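Local coordinates for putative signal transduction protein with CBS domains (Kribbella flavida, PDB 4NOC), which is of unknown function but carries a tandem pair of CBS domains, modules that in many proteins bind adenosine-containing ligands to regulate partner domains, at residues 124-129 / 136-141; 11-16 / 36-41; 48-53 / 93-98; 7-12 / 141-146. All coordinates share one frame; numbering follows the deposited sequence.

Contact 1. Residues 124-129 / 136-141; sequences PLVAVV and GAITAS
I138 and V128 meet on one face of the antiparallel beta hairpin formed by strands 125-130 and 133-139, in the second CBS domain. I138 has CG1 anti to its carbonyl carbon, beside the backbone N (chi1 -56°). The chain continues extended to CD1, which touches V128 CG2 at 3.6 Å. V126 CG2 lies against I138 CB at 3.9 Å on the same face, its side chain running at a slant to that of I138. Helix 111-121 packs on this face too, with V114 and M118 on I138 and M118 on V126.

The backbones of I138 and V126 form a hydrogen-bonded pair. I138 N donates a hydrogen bond to V126 O at 2.8 Å. V126 N returns a bond to I138 O at 3.0 Å. Beyond this pair V128 N donates to G136 O at 2.9 Å. G136 has extended backbone angles with a positive phi (158°), at which a side chain would collide with the preceding carbonyl oxygen.

L125, A137 and T139 lie on the other face. L125 CD2 approaches A137 CB at 4.2 Å, and L125 CB packs near T139 CG2.

The strand then turns into helix 140-147. T139 is the N-cap residue, its OG1 accepting a bond from R142 N. A140, already in the helix, adds one more backbone bond beyond the last bridge: its N binds P124 O at 2.8 Å, while its CB sits 3.6 Å from that same oxygen.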
loop_
_atom_site.group_PDB
_atom_site.type_symbol
_atom_site.label_atom_id
_atom_site.label_comp_id
_atom_site.label_asym_id
_atom_site.label_seq_id
_atom_site.Cartn_x
_atom_site.Cartn_y
_atom_site.Cartn_z
ATOM N N PRO A 124 4.822 0.688 4.717
ATOM C CA PRO A 124 3.988 -0.318 4.041
ATOM C C PRO A 124 4.756 -1.609 3.793
ATOM O O PRO A 124 4.149 -2.669 3.866
ATOM C CB PRO A 124 3.615 0.353 2.713
ATOM C CG PRO A 124 4.610 1.488 2.546
ATOM C CD PRO A 124 4.963 1.928 3.929
ATOM N N LEU A 125 6.061 -1.523 3.528
ATOM C CA LEU A 125 6.924 -2.707 3.406
ATOM C C LEU A 125 8.388 -2.396 3.740
ATOM O O LEU A 125 8.792 -1.229 3.801
ATOM C CB LEU A 125 6.807 -3.369 2.010
ATOM C CG LEU A 125 7.346 -2.725 0.721
ATOM C CD1 LEU A 125 7.046 -1.254 0.659
ATOM C CD2 LEU A 125 8.834 -2.930 0.558
ATOM N N VAL A 126 9.170 -3.444 3.979
ATOM C CA VAL A 126 10.619 -3.309 4.096
ATOM C C VAL A 126 11.247 -4.337 3.159
ATOM O O VAL A 126 10.671 -5.416 2.942
ATOM C CB VAL A 126 11.147 -3.549 5.541
ATOM C CG1 VAL A 126 10.622 -2.476 6.491
ATOM C CG2 VAL A 126 10.762 -4.960 6.048
ATOM N N ALA A 127 12.403 -3.997 2.587
ATOM C CA ALA A 127 13.148 -4.963 1.798
ATOM C C ALA A 127 13.966 -5.792 2.763
ATOM O O ALA A 127 14.260 -5.351 3.883
ATOM C CB ALA A 127 14.050 -4.275 0.767
ATOM N N VAL A 128 14.308 -7.002 2.340
ATOM C CA VAL A 128 15.215 -7.828 3.112
ATOM C C VAL A 128 16.485 -8.046 2.304
ATOM O O VAL A 128 16.440 -8.373 1.104
ATOM C CB VAL A 128 14.564 -9.160 3.520
ATOM C CG1 VAL A 128 15.441 -9.886 4.524
ATOM C CG2 VAL A 128 13.211 -8.890 4.149
ATOM N N VAL A 129 17.625 -7.819 2.945
ATOM C CA VAL A 129 18.901 -7.962 2.253
ATOM C C VAL A 129 19.768 -9.019 2.946
ATOM O O VAL A 129 19.712 -9.175 4.172
ATOM C CB VAL A 129 19.617 -6.592 2.086
ATOM C CG1 VAL A 129 21.147 -6.733 2.043
ATOM C CG2 VAL A 129 19.113 -5.899 0.823
ATOM N N GLY A 136 14.082 -10.440 -1.011
ATOM C CA GLY A 136 12.632 -10.340 -0.991
ATOM C C GLY A 136 12.154 -9.134 -0.186
ATOM O O GLY A 136 12.946 -8.225 0.115
ATOM N N ALA A 137 10.866 -9.123 0.166
ATOM C CA ALA A 137 10.297 -8.028 0.951
ATOM C C ALA A 137 9.308 -8.547 1.988
ATOM O O ALA A 137 8.832 -9.687 1.892
ATOM C CB ALA A 137 9.623 -7.015 0.042
ATOM N N ILE A 138 9.022 -7.715 2.985
ATOM C CA ILE A 138 8.028 -8.026 4.004
ATOM C C ILE A 138 7.050 -6.860 4.072
ATOM O O ILE A 138 7.416 -5.759 4.509
ATOM C CB ILE A 138 8.670 -8.192 5.386
ATOM C CG1 ILE A 138 9.752 -9.261 5.354
ATOM C CG2 ILE A 138 7.621 -8.556 6.440
ATOM C CD1 ILE A 138 10.615 -9.254 6.582
ATOM N N THR A 139 5.813 -7.089 3.633
ATOM C CA THR A 139 4.804 -6.041 3.684
ATOM C C THR A 139 4.190 -5.988 5.077
ATOM O O THR A 139 4.345 -6.918 5.866
ATOM C CB THR A 139 3.658 -6.321 2.732
ATOM O OG1 THR A 139 3.037 -7.555 3.123
ATOM C CG2 THR A 139 4.172 -6.435 1.299
ATOM N N ALA A 140 3.475 -4.905 5.351
ATOM C CA ALA A 140 2.743 -4.762 6.593
ATOM C C ALA A 140 1.774 -5.950 6.781
ATOM O O ALA A 140 1.701 -6.508 7.867
ATOM C CB ALA A 140 1.990 -3.403 6.623
ATOM N N SER A 141 1.052 -6.355 5.733
ATOM C CA SER A 141 0.079 -7.447 5.900
ATOM C C SER A 141 0.775 -8.802 6.105
ATOM O O SER A 141 0.265 -9.684 6.791
ATOM C CB SER A 141 -0.951 -7.496 4.754
ATOM O OG SER A 141 -0.398 -7.971 3.538
#

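Contact 2. Residues 11-16 / 36-41; sequences EQFPVV and GLIVVD. With SO4 (sulfate ion), chain G.
V16 takes part in two of the three backbone hydrogen bonds that join residues 14-16 to strand 36-40. V16 N binds I38 O at 2.9 Å, and V16 O accepts from V40 N at 2.9 Å. The third bond runs from I38 N to P14 O at 3.1 Å. This is the parallel ladder of a beta-alpha-beta unit in the first CBS domain, with helix 22-31 as the crossover.

A sulfate, probably from the crystallisation liquor, sits beside the residues that lead into strand 15-17. F13 N donates to its O1 at 2.6 Å.

V15 and I38 pack on one face of the sheet, CG2 to CB. V15 CG1 also touches V40 CG1 at 3.6 Å, the two side chains crossing at about a right angle. V16 CG1 lies against L37 CD1 at 4.0 Å, and L28 of helix 22-31 packs on V16.

F13 comes before the strand. The side chains of F13 and I38 cross at about a right angle, and A137 and T139 of strand 133-139 also touch the F13 ring. F13 CD2 is 4.0 Å from I38 CG1, and F13 CE2 is 3.4 Å from G36 O.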
loop_
_atom_site.group_PDB
_atom_site.type_symbol
_atom_site.label_atom_id
_atom_site.label_comp_id
_atom_site.label_asym_id
_atom_site.label_seq_id
_atom_site.Cartn_x
_atom_site.Cartn_y
_atom_site.Cartn_z
ATOM N N GLU A 11 9.047 -12.360 1.250
ATOM C CA GLU A 11 8.480 -12.984 0.068
ATOM C C GLU A 11 9.081 -12.350 -1.176
ATOM O O GLU A 11 9.574 -11.219 -1.124
ATOM C CB GLU A 11 6.961 -12.834 0.073
ATOM C CG GLU A 11 6.328 -13.625 1.192
ATOM C CD GLU A 11 4.882 -13.305 1.370
ATOM O OE1 GLU A 11 4.551 -12.105 1.327
ATOM O OE2 GLU A 11 4.076 -14.247 1.543
ATOM N N GLN A 12 9.050 -13.084 -2.283
ATOM C CA GLN A 12 9.587 -12.596 -3.541
ATOM C C GLN A 12 8.777 -11.390 -3.975
ATOM O O GLN A 12 7.553 -11.416 -3.874
ATOM C CB GLN A 12 9.478 -13.677 -4.606
ATOM C CG GLN A 12 10.437 -14.835 -4.406
ATOM C CD GLN A 12 11.747 -14.627 -5.136
ATOM O OE1 GLN A 12 12.357 -13.560 -5.046
ATOM N NE2 GLN A 12 12.179 -15.642 -5.881
ATOM N N PHE A 13 9.451 -10.348 -4.455
ATOM C CA PHE A 13 8.795 -9.098 -4.825
ATOM C C PHE A 13 9.492 -8.580 -6.081
ATOM O O PHE A 13 10.717 -8.556 -6.139
ATOM C CB PHE A 13 8.991 -8.096 -3.684
ATOM C CG PHE A 13 7.789 -7.238 -3.388
ATOM C CD1 PHE A 13 6.827 -7.662 -2.486
ATOM C CD2 PHE A 13 7.654 -5.980 -3.968
ATOM C CE1 PHE A 13 5.732 -6.864 -2.190
ATOM C CE2 PHE A 13 6.557 -5.174 -3.679
ATOM C CZ PHE A 13 5.594 -5.618 -2.786
ATOM N N PRO A 14 8.731 -8.172 -7.106
ATOM C CA PRO A 14 9.458 -7.749 -8.312
ATOM C C PRO A 14 10.225 -6.437 -8.144
ATOM O O PRO A 14 9.813 -5.489 -7.452
ATOM C CB PRO A 14 8.372 -7.629 -9.376
ATOM C CG PRO A 14 7.100 -7.604 -8.640
ATOM C CD PRO A 14 7.281 -8.263 -7.322
ATOM N N VAL A 15 11.371 -6.419 -8.803
ATOM C CA VAL A 15 12.358 -5.369 -8.677
ATOM C C VAL A 15 12.594 -4.810 -10.076
ATOM O O VAL A 15 12.547 -5.566 -11.060
ATOM C CB VAL A 15 13.660 -5.990 -8.102
ATOM C CG1 VAL A 15 14.861 -5.147 -8.387
ATOM C CG2 VAL A 15 13.505 -6.249 -6.598
ATOM N N VAL A 16 12.799 -3.496 -10.184
ATOM C CA VAL A 16 13.214 -2.897 -11.456
ATOM C C VAL A 16 14.356 -1.908 -11.246
ATOM O O VAL A 16 14.477 -1.312 -10.165
ATOM C CB VAL A 16 12.064 -2.138 -12.177
ATOM C CG1 VAL A 16 10.971 -3.095 -12.650
ATOM C CG2 VAL A 16 11.500 -1.031 -11.279
ATOM N N GLY A 36 3.096 -1.713 -5.576
ATOM C CA GLY A 36 4.374 -1.085 -5.879
ATOM C C GLY A 36 5.485 -1.997 -6.380
ATOM O O GLY A 36 5.437 -3.218 -6.237
ATOM N N LEU A 37 6.496 -1.386 -6.992
ATOM C CA LEU A 37 7.693 -2.098 -7.418
ATOM C C LEU A 37 8.842 -1.679 -6.515
ATOM O O LEU A 37 8.908 -0.521 -6.105
ATOM C CB LEU A 37 8.034 -1.738 -8.870
ATOM C CG LEU A 37 7.027 -2.156 -9.948
ATOM C CD1 LEU A 37 7.450 -1.664 -11.321
ATOM C CD2 LEU A 37 6.823 -3.673 -9.959
ATOM N N ILE A 38 9.742 -2.604 -6.194
ATOM C CA ILE A 38 10.990 -2.215 -5.539
ATOM C C ILE A 38 11.989 -1.722 -6.588
ATOM O O ILE A 38 12.300 -2.423 -7.549
ATOM C CB ILE A 38 11.594 -3.343 -4.691
ATOM C CG1 ILE A 38 10.740 -3.558 -3.434
ATOM C CG2 ILE A 38 13.032 -3.003 -4.302
ATOM C CD1 ILE A 38 11.275 -4.619 -2.520
ATOM N N VAL A 39 12.468 -0.498 -6.415
ATOM C CA VAL A 39 13.383 0.079 -7.376
ATOM C C VAL A 39 14.799 -0.059 -6.841
ATOM O O VAL A 39 15.055 0.280 -5.681
ATOM C CB VAL A 39 13.097 1.565 -7.559
ATOM C CG1 VAL A 39 14.059 2.168 -8.587
ATOM C CG2 VAL A 39 11.644 1.775 -7.972
ATOM N N VAL A 40 15.717 -0.552 -7.665
ATOM C CA VAL A 40 17.113 -0.590 -7.260
ATOM C C VAL A 40 17.990 0.249 -8.190
ATOM O O VAL A 40 17.557 0.640 -9.284
ATOM C CB VAL A 40 17.636 -2.018 -7.221
ATOM C CG1 VAL A 40 16.716 -2.875 -6.353
ATOM C CG2 VAL A 40 17.728 -2.578 -8.639
ATOM N N ASP A 41 19.223 0.529 -7.767
ATOM C CA ASP A 41 20.147 1.224 -8.658
ATOM C C ASP A 41 20.921 0.229 -9.520
ATOM O O ASP A 41 20.706 -0.981 -9.404
ATOM C CB ASP A 41 21.058 2.188 -7.892
ATOM C CG ASP A 41 22.081 1.482 -6.997
ATOM O OD1 ASP A 41 22.317 0.260 -7.134
ATOM O OD2 ASP A 41 22.683 2.182 -6.154
HETATM S S SO4 G . 13.231 -10.346 -4.717
HETATM O O1 SO4 G . 11.985 -10.814 -4.138
HETATM O O2 SO4 G . 14.340 -11.186 -4.266
HETATM O O3 SO4 G . 13.147 -10.406 -6.174
HETATM O O4 SO4 G . 13.425 -8.971 -4.271
#

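Contact 3. Residues 48-53 / 93-98; sequences SVLPAS and KLLPSQ. With SO4 (sulfate ion), chain F.
L94 meets L50 through methyl groups: L94 CD1 lies 3.9 Å from L50 CD2. L94 lies in the weakly bonded helix 91-94, and its CB is directed toward strand 46-51. L50 has CG anti to its backbone N (chi1 172°). From there its two methyls divide the work, CD2 going to L94 and CD1 to the next residue. The backbone O of L94 is held by Q54 NE2 of helix 52-59, and the side chain also touches F58 there.

L95 follows. Its CD2 sits 4.1 Å from L50 CD1 and 3.9 Å from V49 O. The other methyl, CD1, approaches S48 CB at 4.3 Å. No hydrogen bond links the two segments.

Strand 46-51 is an outer strand, within this chain, of the sheet of the first CBS domain. Segment 93-98 belongs to the connection between the two sheets, and the leucines pack it on this strand. S48 OG is bonded to A100 O, just past segment 93-98.

P96 packs on Q54. At S97, which is poorly ordered, the backbone N lies near O2 of a sulfate that is probably from the crystallisation liquor.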
loop_
_atom_site.group_PDB
_atom_site.type_symbol
_atom_site.label_atom_id
_atom_site.label_comp_id
_atom_site.label_asym_id
_atom_site.label_seq_id
_atom_site.Cartn_x
_atom_site.Cartn_y
_atom_site.Cartn_z
ATOM N N SER A 48 14.345 2.701 -3.624
ATOM C CA SER A 48 13.040 3.266 -3.365
ATOM C C SER A 48 11.947 2.264 -3.725
ATOM O O SER A 48 12.221 1.181 -4.251
ATOM C CB SER A 48 12.874 4.531 -4.207
ATOM O OG SER A 48 11.979 5.429 -3.587
ATOM N N VAL A 49 10.708 2.630 -3.435
ATOM C CA VAL A 49 9.554 1.862 -3.886
ATOM C C VAL A 49 8.851 2.733 -4.910
ATOM O O VAL A 49 8.802 3.954 -4.729
ATOM C CB VAL A 49 8.577 1.585 -2.729
ATOM C CG1 VAL A 49 7.345 0.810 -3.222
ATOM C CG2 VAL A 49 9.270 0.812 -1.637
ATOM N N LEU A 50 8.329 2.124 -5.978
ATOM C CA LEU A 50 7.500 2.833 -6.948
ATOM C C LEU A 50 6.058 2.344 -6.818
ATOM O O LEU A 50 5.691 1.297 -7.366
ATOM C CB LEU A 50 7.999 2.625 -8.385
ATOM C CG LEU A 50 7.083 3.177 -9.490
ATOM C CD1 LEU A 50 6.868 4.677 -9.318
ATOM C CD2 LEU A 50 7.596 2.868 -10.899
ATOM N N PRO A 51 5.231 3.090 -6.076
ATOM C CA PRO A 51 3.817 2.702 -5.942
ATOM C C PRO A 51 3.036 2.956 -7.237
ATOM O O PRO A 51 3.332 3.931 -7.930
ATOM C CB PRO A 51 3.297 3.601 -4.810
ATOM C CG PRO A 51 4.270 4.754 -4.736
ATOM C CD PRO A 51 5.594 4.277 -5.277
ATOM N N ALA A 52 2.082 2.085 -7.569
ATOM C CA ALA A 52 1.222 2.307 -8.732
ATOM C C ALA A 52 0.582 3.694 -8.692
ATOM O O ALA A 52 0.462 4.349 -9.724
ATOM C CB ALA A 52 0.143 1.240 -8.821
ATOM N N SER A 53 0.188 4.132 -7.501
ATOM C CA SER A 53 -0.466 5.422 -7.337
ATOM C C SER A 53 0.411 6.572 -7.826
ATOM O O SER A 53 -0.102 7.552 -8.370
ATOM C CB SER A 53 -0.907 5.637 -5.882
ATOM O OG SER A 53 0.206 5.819 -5.032
ATOM N N LYS A 93 12.502 8.747 -13.612
ATOM C CA LYS A 93 11.667 9.924 -13.863
ATOM C C LYS A 93 10.248 9.760 -13.317
ATOM O O LYS A 93 9.553 10.744 -13.065
ATOM C CB LYS A 93 11.623 10.252 -15.361
ATOM C CG LYS A 93 12.671 11.244 -15.825
ATOM N N LEU A 94 9.822 8.514 -13.138
ATOM C CA LEU A 94 8.511 8.227 -12.565
ATOM C C LEU A 94 8.475 8.524 -11.064
ATOM O O LEU A 94 7.415 8.786 -10.500
ATOM C CB LEU A 94 8.144 6.753 -12.786
ATOM C CG LEU A 94 8.000 6.287 -14.233
ATOM C CD1 LEU A 94 7.662 4.811 -14.274
ATOM C CD2 LEU A 94 6.912 7.078 -14.890
ATOM N N LEU A 95 9.630 8.463 -10.413
ATOM C CA LEU A 95 9.673 8.651 -8.971
ATOM C C LEU A 95 9.316 10.094 -8.605
ATOM O O LEU A 95 9.439 10.988 -9.427
ATOM C CB LEU A 95 11.043 8.266 -8.418
ATOM C CG LEU A 95 11.436 6.790 -8.492
ATOM C CD1 LEU A 95 12.861 6.606 -7.966
ATOM C CD2 LEU A 95 10.455 5.920 -7.704
ATOM N N PRO A 96 8.836 10.309 -7.370
ATOM C CA PRO A 96 8.577 11.682 -6.915
ATOM C C PRO A 96 9.895 12.408 -6.678
ATOM O O PRO A 96 10.933 11.743 -6.589
ATOM C CB PRO A 96 7.840 11.478 -5.589
ATOM C CG PRO A 96 8.301 10.099 -5.090
ATOM C CD PRO A 96 8.484 9.291 -6.353
ATOM N N SER A 97 9.853 13.740 -6.583
ATOM C CA SER A 97 11.061 14.547 -6.395
ATOM C C SER A 97 11.805 14.185 -5.110
ATOM O O SER A 97 13.035 14.195 -5.082
ATOM C CB SER A 97 10.737 16.046 -6.422
ATOM N N GLN A 98 11.058 13.865 -4.054
ATOM C CA GLN A 98 11.652 13.339 -2.825
ATOM C C GLN A 98 11.200 11.893 -2.577
ATOM O O GLN A 98 10.269 11.650 -1.803
ATOM C CB GLN A 98 11.299 14.226 -1.629
HETATM S S SO4 F . 6.429 15.095 -6.404
HETATM O O1 SO4 F . 6.421 14.600 -5.028
HETATM O O2 SO4 F . 7.789 15.059 -6.928
HETATM O O3 SO4 F . 5.566 14.271 -7.254
HETATM O O4 SO4 F . 5.943 16.470 -6.396
#

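Contact 4. Residues 7-12 / 141-146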
loop_
_atom_site.group_PDB
_atom_site.type_symbol
_atom_site.label_atom_id
_atom_site.label_comp_id
_atom_site.label_asym_id
_atom_site.label_seq_id
_atom_site.Cartn_x
_atom_site.Cartn_y
_atom_site.Cartn_z
ATOM N N GLU A 7 14.862 -13.311 6.748
ATOM C CA GLU A 7 15.033 -14.175 5.583
ATOM C C GLU A 7 13.829 -15.084 5.325
ATOM O O GLU A 7 13.337 -15.169 4.206
ATOM C CB GLU A 7 16.294 -15.025 5.746
ATOM C CG GLU A 7 16.576 -15.938 4.572
ATOM C CD GLU A 7 17.952 -16.572 4.644
ATOM O OE1 GLU A 7 18.571 -16.548 5.728
ATOM O OE2 GLU A 7 18.414 -17.100 3.610
ATOM N N GLN A 8 13.360 -15.768 6.358
ATOM C CA GLN A 8 12.205 -16.641 6.211
ATOM C C GLN A 8 10.906 -15.852 6.075
ATOM O O GLN A 8 9.975 -16.326 5.431
ATOM C CB GLN A 8 12.100 -17.586 7.395
ATOM C CG GLN A 8 13.232 -18.613 7.481
ATOM C CD GLN A 8 14.560 -17.992 7.890
ATOM O OE1 GLN A 8 14.596 -17.007 8.630
ATOM N NE2 GLN A 8 15.654 -18.554 7.394
HETATM N N MSE A 9 10.836 -14.660 6.678
HETATM C CA MSE A 9 9.630 -13.827 6.597
HETATM C C MSE A 9 9.402 -13.258 5.196
HETATM O O MSE A 9 8.265 -13.098 4.756
HETATM C CB MSE A 9 9.701 -12.665 7.598
HETATM C CG MSE A 9 9.779 -13.096 9.062
HETATM SE SE MSE A 9 10.224 -11.581 10.185
HETATM C CE MSE A 9 8.593 -10.574 9.973
ATOM N N ALA A 10 10.492 -12.963 4.494
ATOM C CA ALA A 10 10.404 -12.240 3.231
ATOM C C ALA A 10 9.701 -13.059 2.168
ATOM O O ALA A 10 9.760 -14.290 2.171
ATOM C CB ALA A 10 11.782 -11.853 2.748
ATOM N N GLU A 11 9.047 -12.360 1.250
ATOM C CA GLU A 11 8.480 -12.984 0.068
ATOM C C GLU A 11 9.081 -12.350 -1.176
ATOM O O GLU A 11 9.574 -11.219 -1.124
ATOM C CB GLU A 11 6.961 -12.834 0.073
ATOM C CG GLU A 11 6.328 -13.625 1.192
ATOM C CD GLU A 11 4.882 -13.305 1.370
ATOM O OE1 GLU A 11 4.551 -12.105 1.327
ATOM O OE2 GLU A 11 4.076 -14.247 1.543
ATOM N N GLN A 12 9.050 -13.084 -2.283
ATOM C CA GLN A 12 9.587 -12.596 -3.541
ATOM C C GLN A 12 8.777 -11.390 -3.975
ATOM O O GLN A 12 7.553 -11.416 -3.874
ATOM C CB GLN A 12 9.478 -13.677 -4.606
ATOM C CG GLN A 12 10.437 -14.835 -4.406
ATOM C CD GLN A 12 11.747 -14.627 -5.136
ATOM O OE1 GLN A 12 12.357 -13.560 -5.046
ATOM N NE2 GLN A 12 12.179 -15.642 -5.881
ATOM N N SER A 141 1.052 -6.355 5.733
ATOM C CA SER A 141 0.079 -7.447 5.900
ATOM C C SER A 141 0.775 -8.802 6.105
ATOM O O SER A 141 0.265 -9.684 6.791
ATOM C CB SER A 141 -0.951 -7.496 4.754
ATOM O OG SER A 141 -0.398 -7.971 3.538
ATOM N N ARG A 142 1.967 -8.941 5.548
ATOM C CA ARG A 142 2.728 -10.164 5.723
ATOM C C ARG A 142 3.152 -10.271 7.191
ATOM O O ARG A 142 3.069 -11.346 7.802
ATOM C CB ARG A 142 3.932 -10.204 4.764
ATOM C CG ARG A 142 5.002 -11.253 5.088
ATOM C CD ARG A 142 4.469 -12.696 5.007
ATOM N NE ARG A 142 5.542 -13.700 5.031
ATOM C CZ ARG A 142 5.336 -15.013 5.149
ATOM N NH1 ARG A 142 4.102 -15.506 5.278
ATOM N NH2 ARG A 142 6.366 -15.845 5.156
ATOM N N LEU A 143 3.564 -9.140 7.758
ATOM C CA LEU A 143 3.906 -9.093 9.169
ATOM C C LEU A 143 2.686 -9.466 10.032
ATOM O O LEU A 143 2.790 -10.289 10.959
ATOM C CB LEU A 143 4.434 -7.706 9.541
ATOM C CG LEU A 143 4.789 -7.509 11.017
ATOM C CD1 LEU A 143 5.788 -8.568 11.445
ATOM C CD2 LEU A 143 5.365 -6.129 11.228
ATOM N N LEU A 144 1.527 -8.901 9.714
ATOM C CA LEU A 144 0.329 -9.241 10.472
ATOM C C LEU A 144 0.035 -10.735 10.357
ATOM O O LEU A 144 -0.308 -11.366 11.344
ATOM C CB LEU A 144 -0.883 -8.435 10.008
ATOM C CG LEU A 144 -0.825 -6.935 10.267
ATOM C CD1 LEU A 144 -2.022 -6.264 9.623
ATOM C CD2 LEU A 144 -0.789 -6.646 11.758
ATOM N N GLU A 145 0.166 -11.286 9.151
ATOM C CA GLU A 145 -0.152 -12.690 8.923
ATOM C C GLU A 145 0.717 -13.576 9.807
ATOM O O GLU A 145 0.239 -14.576 10.326
ATOM C CB GLU A 145 0.073 -13.082 7.463
ATOM C CG GLU A 145 -0.283 -14.541 7.185
ATOM C CD GLU A 145 0.450 -15.161 6.000
ATOM O OE1 GLU A 145 1.336 -14.509 5.402
ATOM O OE2 GLU A 145 0.135 -16.333 5.676
ATOM N N LEU A 146 1.984 -13.200 9.987
ATOM C CA LEU A 146 2.877 -13.982 10.849
ATOM C C LEU A 146 2.462 -13.903 12.322
ATOM O O LEU A 146 2.316 -14.942 12.988
ATOM C CB LEU A 146 4.335 -13.564 10.660
ATOM C CG LEU A 146 4.852 -13.855 9.241
ATOM C CD1 LEU A 146 6.205 -13.239 8.976
ATOM C CD2 LEU A 146 4.895 -15.358 8.993
#
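The N-terminal helix 6-9 and the stretch after it pack against helix 140-147, the last helix of the second CBS domain, with R142 reaching across to M9 and E11. R142 has CG anti to its backbone N (chi1 165°), and a bend at chi2 then sets CD beside the E11 carboxylate. R142 NE donates to M9 O at 2.8 Å along a nearly straight line (170°), with the oxygen in the guanidinium plane. R142 NH2 adds a weak bond to the same oxygen at 3.4 Å.

E11 lies over one face of the guanidinium. Its carboxylate is almost parallel to that group, 4° apart, and E11 CD is 3.7 Å from R142 CD. E11 OE2 is 3.8 Å from R142 NE, a long ion pair with no N-H aimed at it. On the opposite face lies L146 CD2. R142 NH1 makes the shorter salt bridge, to E145 OE1 at 2.9 Å, from above the carboxylate plane.

The rest of the contact is apolar. M9, a selenomethionine, places CG 3.6 Å from L146 CD1 and CE 3.7 Å from L143 CD1.

E11 OE1 also forms a salt bridge with R33 of the second subunit. The positive charge of R142 would be expected to ease the repulsion between E11 and E145, and the network extends from the helix packing into the subunit interface.

Contacts 4 and 2 start from the same stretch and share E11 and Q12. Contact 2 closes first, then come contacts 3 and 1, and contact 4 closes last, near the C-terminus. Contacts 2 and 3 share the first sheet, where strands 36-40 and 46-51 are neighbours; their centres are about 12 Å apart. The centres of contacts 1 and 4 are about 7 Å apart, and both use helix 140-147. Residues 7-16 link the two sheets: E11 N probably bonds A137 O, and I38 CD1 packs on A137 CB. Contacts 3 and 4, about 23 Å apart between centres, do not touch. All four contacts reach the second subunit, contact 2 through E11, so the tandem pair is tied into the dimer.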